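Local atomic coordinates of cyclic AMP receptor protein (Thermus thermophilus, PDB entry 4EV0), a protein that binds cyclic AMP and, as a homodimer carrying winged helix-turn-helix DNA-binding domains, activates transcription from six promoters in a cAMP-dependent manner. Residues 5-18 with 108-122. Residues are numbered along the deposited sequence; the frame is centred on the assembly and turned at random.
Sequences PLFHGLAPEEVDLA and LIRRLPLVAHNLAAL. With SO4 (sulfate ion), chain H.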
loop_
_atom_site.group_PDB
_atom_site.type_symbol
_atom_site.label_atom_id
_atom_site.label_comp_id
_atom_site.label_asym_id
_atom_site.label_seq_id
_atom_site.Cartn_x
_atom_site.Cartn_y
_atom_site.Cartn_z
ATOM N N PRO B 5 20.738 2.205 -7.401
ATOM C CA PRO B 5 19.682 2.151 -8.426
ATOM C C PRO B 5 19.444 3.523 -9.064
ATOM O O PRO B 5 19.014 3.606 -10.215
ATOM C CB PRO B 5 18.446 1.672 -7.644
ATOM C CG PRO B 5 18.750 1.952 -6.207
ATOM C CD PRO B 5 20.243 1.844 -6.058
ATOM N N LEU B 6 19.757 4.580 -8.314
ATOM C CA LEU B 6 19.693 5.959 -8.803
ATOM C C LEU B 6 20.533 6.154 -10.052
ATOM O O LEU B 6 20.278 7.053 -10.848
ATOM C CB LEU B 6 20.195 6.916 -7.721
ATOM C CG LEU B 6 20.132 8.399 -8.081
ATOM C CD1 LEU B 6 18.689 8.827 -8.349
ATOM C CD2 LEU B 6 20.812 9.290 -7.013
ATOM N N PHE B 7 21.525 5.287 -10.215
ATOM C CA PHE B 7 22.516 5.385 -11.278
ATOM C C PHE B 7 22.394 4.287 -12.327
ATOM O O PHE B 7 23.273 4.130 -13.181
ATOM C CB PHE B 7 23.910 5.333 -10.661
ATOM C CG PHE B 7 24.207 6.488 -9.754
ATOM C CD1 PHE B 7 23.749 7.758 -10.061
ATOM C CD2 PHE B 7 24.939 6.301 -8.579
ATOM C CE1 PHE B 7 24.025 8.828 -9.220
ATOM C CE2 PHE B 7 25.224 7.368 -7.731
ATOM C CZ PHE B 7 24.773 8.633 -8.046
ATOM N N HIS B 8 21.310 3.523 -12.253
ATOM C CA HIS B 8 21.052 2.464 -13.225
ATOM C C HIS B 8 20.987 2.995 -14.666
ATOM O O HIS B 8 20.307 3.977 -14.943
ATOM C CB HIS B 8 19.764 1.716 -12.853
ATOM C CG HIS B 8 19.542 0.465 -13.646
ATOM N ND1 HIS B 8 18.988 0.472 -14.911
ATOM C CD2 HIS B 8 19.808 -0.831 -13.357
ATOM C CE1 HIS B 8 18.925 -0.767 -15.366
ATOM N NE2 HIS B 8 19.413 -1.576 -14.442
ATOM N N GLY B 9 21.725 2.359 -15.569
ATOM C CA GLY B 9 21.714 2.746 -16.970
ATOM C C GLY B 9 22.839 3.669 -17.394
ATOM O O GLY B 9 23.090 3.836 -18.599
ATOM N N LEU B 10 23.518 4.272 -16.420
ATOM C CA LEU B 10 24.570 5.232 -16.731
ATOM C C LEU B 10 25.931 4.567 -16.933
ATOM O O LEU B 10 26.315 3.662 -16.191
ATOM C CB LEU B 10 24.688 6.270 -15.619
ATOM C CG LEU B 10 23.481 7.092 -15.177
ATOM C CD1 LEU B 10 23.927 7.919 -13.956
ATOM C CD2 LEU B 10 22.958 7.977 -16.310
ATOM N N ALA B 11 26.662 5.036 -17.934
ATOM C CA ALA B 11 28.069 4.682 -18.099
ATOM C C ALA B 11 28.912 5.079 -16.857
ATOM O O ALA B 11 28.501 5.943 -16.076
ATOM C CB ALA B 11 28.610 5.334 -19.374
ATOM N N PRO B 12 30.072 4.421 -16.658
ATOM C CA PRO B 12 30.970 4.703 -15.521
ATOM C C PRO B 12 31.350 6.177 -15.376
ATOM O O PRO B 12 31.371 6.693 -14.253
ATOM C CB PRO B 12 32.213 3.876 -15.853
ATOM C CG PRO B 12 31.665 2.706 -16.628
ATOM C CD PRO B 12 30.546 3.273 -17.458
ATOM N N GLU B 13 31.636 6.823 -16.505
ATOM C CA GLU B 13 31.958 8.257 -16.571
ATOM C C GLU B 13 30.760 9.104 -16.132
ATOM O O GLU B 13 30.925 10.162 -15.507
ATOM C CB GLU B 13 32.342 8.665 -18.012
ATOM C CG GLU B 13 33.643 8.075 -18.552
ATOM C CD GLU B 13 33.506 6.660 -19.102
ATOM O OE1 GLU B 13 32.431 6.034 -18.956
ATOM O OE2 GLU B 13 34.489 6.159 -19.681
ATOM N N GLU B 14 29.564 8.629 -16.473
ATOM C CA GLU B 14 28.323 9.342 -16.187
ATOM C C GLU B 14 27.973 9.231 -14.703
ATOM O O GLU B 14 27.410 10.148 -14.116
ATOM C CB GLU B 14 27.153 8.818 -17.079
ATOM C CG GLU B 14 27.347 9.038 -18.590
ATOM C CD GLU B 14 26.126 8.635 -19.458
ATOM O OE1 GLU B 14 25.397 7.665 -19.116
ATOM O OE2 GLU B 14 25.901 9.291 -20.508
ATOM N N VAL B 15 28.299 8.101 -14.096
ATOM C CA VAL B 15 28.164 7.964 -12.650
ATOM C C VAL B 15 29.099 8.957 -11.931
ATOM O O VAL B 15 28.702 9.627 -10.973
ATOM C CB VAL B 15 28.465 6.507 -12.192
ATOM C CG1 VAL B 15 28.347 6.368 -10.682
ATOM C CG2 VAL B 15 27.542 5.518 -12.901
ATOM N N ASP B 16 30.337 9.049 -12.405
ATOM C CA ASP B 16 31.299 9.988 -11.850
ATOM C C ASP B 16 30.773 11.417 -11.986
ATOM O O ASP B 16 30.838 12.218 -11.052
ATOM C CB ASP B 16 32.642 9.843 -12.572
ATOM C CG ASP B 16 33.197 8.429 -12.494
ATOM O OD1 ASP B 16 32.815 7.688 -11.559
ATOM O OD2 ASP B 16 34.015 8.060 -13.364
ATOM N N LEU B 17 30.229 11.710 -13.157
ATOM C CA LEU B 17 29.630 13.005 -13.435
ATOM C C LEU B 17 28.525 13.326 -12.430
ATOM O O LEU B 17 28.501 14.403 -11.840
ATOM C CB LEU B 17 29.081 12.997 -14.869
ATOM C CG LEU B 17 28.595 14.248 -15.605
ATOM C CD1 LEU B 17 28.513 13.937 -17.098
ATOM C CD2 LEU B 17 27.234 14.709 -15.110
ATOM N N ALA B 18 27.612 12.380 -12.242
ATOM C CA ALA B 18 26.491 12.571 -11.324
ATOM C C ALA B 18 26.946 12.793 -9.869
ATOM O O ALA B 18 26.470 13.709 -9.193
ATOM C CB ALA B 18 25.511 11.400 -11.428
ATOM N N LEU B 108 21.599 18.826 -12.597
ATOM C CA LEU B 108 22.069 17.482 -12.938
ATOM C C LEU B 108 21.184 16.754 -13.965
ATOM O O LEU B 108 21.687 16.166 -14.925
ATOM C CB LEU B 108 22.227 16.615 -11.689
ATOM C CG LEU B 108 22.500 15.128 -11.960
ATOM C CD1 LEU B 108 23.786 14.956 -12.772
ATOM C CD2 LEU B 108 22.568 14.326 -10.651
ATOM N N ILE B 109 19.871 16.774 -13.758
ATOM C CA ILE B 109 18.977 16.041 -14.658
ATOM C C ILE B 109 18.978 16.641 -16.061
ATOM O O ILE B 109 18.676 15.949 -17.027
ATOM C CB ILE B 109 17.542 15.910 -14.110
ATOM C CG1 ILE B 109 16.862 17.271 -14.019
ATOM C CG2 ILE B 109 17.558 15.215 -12.752
ATOM C CD1 ILE B 109 15.393 17.174 -13.724
ATOM N N ARG B 110 19.356 17.918 -16.166
ATOM C CA ARG B 110 19.500 18.580 -17.470
ATOM C C ARG B 110 20.635 17.966 -18.278
ATOM O O ARG B 110 20.590 17.942 -19.505
ATOM C CB ARG B 110 19.725 20.082 -17.314
ATOM C CG ARG B 110 18.458 20.872 -17.069
ATOM C CD ARG B 110 18.735 22.379 -17.094
ATOM N NE ARG B 110 17.574 23.106 -17.609
ATOM C CZ ARG B 110 17.622 24.321 -18.153
ATOM N NH1 ARG B 110 18.781 24.961 -18.251
ATOM N NH2 ARG B 110 16.510 24.894 -18.597
ATOM N N ARG B 111 21.647 17.471 -17.574
ATOM C CA ARG B 111 22.720 16.707 -18.197
ATOM C C ARG B 111 22.426 15.198 -18.252
ATOM O O ARG B 111 22.782 14.546 -19.234
ATOM C CB ARG B 111 24.066 16.981 -17.508
ATOM C CG ARG B 111 24.727 18.288 -17.969
ATOM C CD ARG B 111 26.124 18.059 -18.536
ATOM N NE ARG B 111 27.116 17.943 -17.471
ATOM C CZ ARG B 111 28.434 17.941 -17.664
ATOM N NH1 ARG B 111 28.935 18.047 -18.891
ATOM N NH2 ARG B 111 29.259 17.837 -16.627
ATOM N N LEU B 112 21.780 14.651 -17.213
ATOM C CA LEU B 112 21.429 13.221 -17.185
ATOM C C LEU B 112 19.978 12.926 -16.783
ATOM O O LEU B 112 19.720 12.556 -15.633
ATOM C CB LEU B 112 22.370 12.438 -16.258
ATOM C CG LEU B 112 23.853 12.443 -16.633
ATOM C CD1 LEU B 112 24.710 11.708 -15.581
ATOM C CD2 LEU B 112 24.037 11.854 -18.034
ATOM N N PRO B 113 19.040 13.054 -17.736
ATOM C CA PRO B 113 17.606 12.866 -17.475
ATOM C C PRO B 113 17.329 11.514 -16.824
ATOM O O PRO B 113 16.376 11.353 -16.053
ATOM C CB PRO B 113 16.982 12.896 -18.884
ATOM C CG PRO B 113 17.955 13.587 -19.742
ATOM C CD PRO B 113 19.318 13.284 -19.167
ATOM N N LEU B 114 18.177 10.540 -17.133
ATOM C CA LEU B 114 18.006 9.188 -16.632
ATOM C C LEU B 114 18.028 9.133 -15.094
ATOM O O LEU B 114 17.571 8.142 -14.483
ATOM C CB LEU B 114 19.071 8.268 -17.231
ATOM C CG LEU B 114 18.750 6.772 -17.247
ATOM C CD1 LEU B 114 17.448 6.498 -18.030
ATOM C CD2 LEU B 114 19.923 5.967 -17.806
ATOM N N VAL B 115 18.546 10.195 -14.471
ATOM C CA VAL B 115 18.520 10.309 -13.015
ATOM C C VAL B 115 17.113 10.615 -12.529
ATOM O O VAL B 115 16.656 10.050 -11.543
ATOM C CB VAL B 115 19.473 11.404 -12.499
ATOM C CG1 VAL B 115 19.291 11.599 -10.998
ATOM C CG2 VAL B 115 20.911 11.045 -12.830
ATOM N N ALA B 116 16.432 11.520 -13.218
ATOM C CA ALA B 116 15.055 11.826 -12.876
ATOM C C ALA B 116 14.184 10.594 -13.084
ATOM O O ALA B 116 13.354 10.270 -12.234
ATOM C CB ALA B 116 14.538 12.989 -13.707
ATOM N N HIS B 117 14.377 9.908 -14.210
ATOM C CA HIS B 117 13.621 8.695 -14.498
ATOM C C HIS B 117 13.867 7.622 -13.456
ATOM O O HIS B 117 12.937 6.926 -13.047
ATOM C CB HIS B 117 13.972 8.125 -15.864
ATOM C CG HIS B 117 13.606 6.680 -16.014
ATOM N ND1 HIS B 117 12.355 6.263 -16.429
ATOM C CD2 HIS B 117 14.322 5.552 -15.785
ATOM C CE1 HIS B 117 12.326 4.943 -16.464
ATOM N NE2 HIS B 117 13.508 4.488 -16.082
ATOM N N ASN B 118 15.121 7.491 -13.020
ATOM C CA ASN B 118 15.458 6.499 -12.007
ATOM C C ASN B 118 14.781 6.770 -10.676
ATOM O O ASN B 118 14.425 5.824 -9.962
ATOM C CB ASN B 118 16.969 6.340 -11.848
ATOM C CG ASN B 118 17.576 5.474 -12.933
ATOM O OD1 ASN B 118 16.899 4.635 -13.531
ATOM N ND2 ASN B 118 18.852 5.681 -13.204
ATOM N N LEU B 119 14.588 8.042 -10.334
ATOM C CA LEU B 119 13.832 8.388 -9.129
ATOM C C LEU B 119 12.378 7.951 -9.297
ATOM O O LEU B 119 11.796 7.333 -8.398
ATOM C CB LEU B 119 13.877 9.888 -8.827
ATOM C CG LEU B 119 15.137 10.509 -8.207
ATOM C CD1 LEU B 119 15.077 12.031 -8.308
ATOM C CD2 LEU B 119 15.303 10.093 -6.766
ATOM N N ALA B 120 11.799 8.281 -10.448
ATOM C CA ALA B 120 10.437 7.869 -10.761
ATOM C C ALA B 120 10.247 6.358 -10.560
ATOM O O ALA B 120 9.298 5.935 -9.893
ATOM C CB ALA B 120 10.045 8.301 -12.207
ATOM N N ALA B 121 11.175 5.572 -11.114
ATOM C CA ALA B 121 11.130 4.106 -11.063
ATOM C C ALA B 121 11.210 3.573 -9.625
ATOM O O ALA B 121 10.536 2.594 -9.261
ATOM C CB ALA B 121 12.246 3.507 -11.921
ATOM N N LEU B 122 12.048 4.223 -8.823
ATOM C CA LEU B 122 12.218 3.843 -7.429
ATOM C C LEU B 122 10.953 4.078 -6.627
ATOM O O LEU B 122 10.551 3.234 -5.824
ATOM C CB LEU B 122 13.406 4.592 -6.805
ATOM C CG LEU B 122 14.722 3.900 -7.165
ATOM C CD1 LEU B 122 15.954 4.683 -6.693
ATOM C CD2 LEU B 122 14.715 2.473 -6.588
HETATM S S SO4 H . 21.230 9.907 -19.980
HETATM O O1 SO4 H . 21.925 10.955 -20.734
HETATM O O2 SO4 H . 20.135 9.389 -20.808
HETATM O O3 SO4 H . 22.149 8.815 -19.663
HETATM O O4 SO4 H . 20.692 10.481 -18.755
#
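In the helical part of this CRP-type cyclic nucleotide-binding domain, the N-terminal 3-10 turn and helix 12-19 pack over the junction between helix 102-111 and the long helix 114-135. N118 fastens the turn with its amide nitrogen. ND2 donates to H8 O at 2.8 Å, nearly straight (168°), meeting a lone pair in the carbonyl plane, while its second bond, 3.1 Å to L6 O, comes from above that carbonyl's plane. With chi1 at -79°, the amide lies beside N118's own backbone N and anti to its carbonyl carbon, where ND2 can reach both carbonyls. A leucine here would probably leave the carbonyls of L6 and H8 without this donor and let the turn drift from the helix.

Apolar contacts flank this grip. P5 lays CB and CG against both methyls of L122, whereas L6 rests CD1 against V115 CG1 and L119 CG, 3.9 Å from each. G9 follows in a type II turn; a CB there would collide with L114 CD2. Further along, L10 CD2 meets L114 CD2, and L112 pushes CD1 against helix 12-19, 3.9 Å from L17 CD2. L17 also rests CD1 over one face of the R111 guanidinium, offset toward the rim. A sulfate, probably from the crystallisation liquor, accepts a bond from L114 N (3.0 Å to O4) at this junction and another from R110 of the second subunit.

Deeper in the domain, L6 and L119 both reach L73 of strand 73-74, with L45 and L43 of strand 42-46 alongside; L119 also approaches cAMP-binding E76, and H117 ND1 is hydrogen-bonded to Y105 OH of the second subunit.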